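Long-range contact in putative tautomerase (Streptomyces achromogenes, PDB 3RY0), which belongs to the tautomerase family of small proteins, with a beta-alpha-beta fold unit and six chains in its assembly: residues I3-L8 against V40-T45. Numbering follows the deposited sequence.
Sequences IRVTLL and VIVEET
Ile41 N donates to Ile3 O, Val5 N to Ile41 O, Glu43 N to Val5 O, Leu7 N to Glu43 O and Thr45 N to Leu7 O, five backbone hydrogen bonds joining segments 3-8 and 40-45, on strands 2-8 and 39-45, in parallel register; Val5 N to Ile41 O measures 2.8 Å. CA-H...O contacts, such as Glu44 CA to Leu7 O at 3.2 Å, fill in between them. On the face bearing Arg4, Thr6, Ile41 and Glu43, a salt bridge runs diagonally: Arg4 NE reaches Glu43 OE2 at 2.7 Å, with the N-H...O angle bent to 146° and the donor standing above the carboxylate plane. Arg4 CG is anti to the backbone N (chi1 -166°) and the chain bends at chi3; Ile41 CB lies over one guanidinium face, offset toward its rim. Arg4 NH1 forms a salt bridge to Glu43 OE1 and a hydrogen bond to Thr6 OG1 of a third subunit; Glu43 OE1 and Thr6 OG1 in turn accept Arg4 NH1 of a fourth. On the other face, Leu7 CD1 packs on Val42 CG1 at 3.8 Å; crossover helix 13-31 lies against Val5 and Val40. The sheet thus pairs a largely apolar face, partly under that helix, with one whose charged pair Arg4-Glu43 also links subunits.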
loop_
_atom_site.group_PDB
_atom_site.type_symbol
_atom_site.label_atom_id
_atom_site.label_comp_id
_atom_site.label_asym_id
_atom_site.label_seq_id
_atom_site.Cartn_x
_atom_site.Cartn_y
_atom_site.Cartn_z
ATOM N N ILE A 3 -1.366 -10.580 2.092
ATOM C CA ILE A 3 -0.876 -10.093 3.388
ATOM C C ILE A 3 0.422 -9.314 3.169
ATOM O O ILE A 3 1.419 -9.905 2.682
ATOM C CB ILE A 3 -0.619 -11.276 4.364
ATOM C CG1 ILE A 3 -1.897 -12.003 4.614
ATOM C CG2 ILE A 3 -0.035 -10.749 5.704
ATOM C CD1 ILE A 3 -1.686 -13.384 5.386
ATOM N N ARG A 4 0.451 -8.019 3.452
ATOM C CA ARG A 4 1.663 -7.211 3.239
ATOM C C ARG A 4 2.168 -6.868 4.612
ATOM O O ARG A 4 1.456 -6.194 5.375
ATOM C CB ARG A 4 1.367 -5.929 2.477
ATOM C CG ARG A 4 2.622 -5.277 1.956
ATOM C CD ARG A 4 2.314 -4.168 0.820
ATOM N NE ARG A 4 3.300 -4.375 -0.276
ATOM C CZ ARG A 4 3.110 -4.705 -1.572
ATOM N NH1 ARG A 4 4.219 -4.824 -2.254
ATOM N NH2 ARG A 4 1.909 -4.808 -2.309
ATOM N N VAL A 5 3.411 -7.238 4.905
ATOM C CA VAL A 5 3.975 -6.986 6.219
ATOM C C VAL A 5 5.041 -5.910 6.071
ATOM O O VAL A 5 5.904 -5.997 5.151
ATOM C CB VAL A 5 4.658 -8.245 6.756
ATOM C CG1 VAL A 5 5.302 -8.064 8.154
ATOM C CG2 VAL A 5 3.725 -9.394 6.713
ATOM N N THR A 6 5.041 -4.938 6.985
ATOM C CA THR A 6 6.135 -3.970 6.997
ATOM C C THR A 6 6.921 -4.160 8.326
ATOM O O THR A 6 6.320 -4.036 9.387
ATOM C CB THR A 6 5.514 -2.558 6.958
ATOM O OG1 THR A 6 4.666 -2.410 5.807
ATOM C CG2 THR A 6 6.641 -1.479 6.829
ATOM N N LEU A 7 8.193 -4.443 8.174
ATOM C CA LEU A 7 9.080 -4.737 9.312
ATOM C C LEU A 7 10.236 -3.871 9.293
ATOM O O LEU A 7 10.670 -3.518 8.236
ATOM C CB LEU A 7 9.733 -6.146 9.176
ATOM C CG LEU A 7 8.853 -7.372 9.091
ATOM C CD1 LEU A 7 9.735 -8.646 9.118
ATOM C CD2 LEU A 7 7.856 -7.365 10.322
ATOM N N LEU A 8 10.860 -3.571 10.432
ATOM C CA LEU A 8 12.217 -2.975 10.402
ATOM C C LEU A 8 13.219 -3.917 9.854
ATOM O O LEU A 8 13.145 -5.170 10.157
ATOM C CB LEU A 8 12.684 -2.619 11.789
ATOM C CG LEU A 8 12.053 -1.417 12.387
ATOM C CD1 LEU A 8 12.308 -1.390 13.956
ATOM C CD2 LEU A 8 12.646 -0.114 11.793
ATOM N N VAL A 40 1.935 -13.618 0.736
ATOM C CA VAL A 40 2.528 -12.716 1.728
ATOM C C VAL A 40 3.679 -12.018 1.082
ATOM O O VAL A 40 4.597 -12.666 0.465
ATOM C CB VAL A 40 3.049 -13.510 2.970
ATOM C CG1 VAL A 40 3.510 -12.548 4.057
ATOM C CG2 VAL A 40 1.993 -14.434 3.588
ATOM N N ILE A 41 3.746 -10.688 1.226
ATOM C CA ILE A 41 4.867 -9.900 0.765
ATOM C C ILE A 41 5.483 -9.218 2.024
ATOM O O ILE A 41 4.733 -8.540 2.783
ATOM C CB ILE A 41 4.433 -8.754 -0.203
ATOM C CG1 ILE A 41 3.641 -9.343 -1.366
ATOM C CG2 ILE A 41 5.750 -7.953 -0.612
ATOM C CD1 ILE A 41 4.441 -10.012 -2.442
ATOM N N VAL A 42 6.756 -9.404 2.249
ATOM C CA VAL A 42 7.421 -8.846 3.437
ATOM C C VAL A 42 8.280 -7.713 2.965
ATOM O O VAL A 42 9.224 -7.939 2.154
ATOM C CB VAL A 42 8.245 -9.898 4.204
ATOM C CG1 VAL A 42 9.026 -9.234 5.399
ATOM C CG2 VAL A 42 7.398 -10.992 4.772
ATOM N N GLU A 43 8.043 -6.507 3.496
ATOM C CA GLU A 43 8.846 -5.327 3.107
ATOM C C GLU A 43 9.662 -4.945 4.369
ATOM O O GLU A 43 9.167 -5.077 5.509
ATOM C CB GLU A 43 7.866 -4.194 2.880
ATOM C CG GLU A 43 6.908 -4.436 1.776
ATOM C CD GLU A 43 5.930 -3.269 1.642
ATOM O OE1 GLU A 43 5.569 -2.610 2.693
ATOM O OE2 GLU A 43 5.532 -3.058 0.469
ATOM N N GLU A 44 10.922 -4.542 4.193
ATOM C CA GLU A 44 11.834 -4.181 5.295
ATOM C C GLU A 44 12.112 -2.685 5.091
ATOM O O GLU A 44 12.383 -2.180 3.973
ATOM C CB GLU A 44 13.124 -5.003 5.231
ATOM C CG GLU A 44 12.809 -6.442 5.571
ATOM C CD GLU A 44 14.036 -7.318 5.932
ATOM O OE1 GLU A 44 15.132 -6.771 6.174
ATOM O OE2 GLU A 44 13.862 -8.552 6.008
ATOM N N THR A 45 12.012 -1.945 6.186
ATOM C CA THR A 45 12.211 -0.529 6.195
ATOM C C THR A 45 13.453 -0.216 7.068
ATOM O O THR A 45 13.530 -0.700 8.210
ATOM C CB THR A 45 10.970 0.174 6.826
ATOM O OG1 THR A 45 9.814 -0.203 6.010
ATOM C CG2 THR A 45 11.155 1.620 6.870
#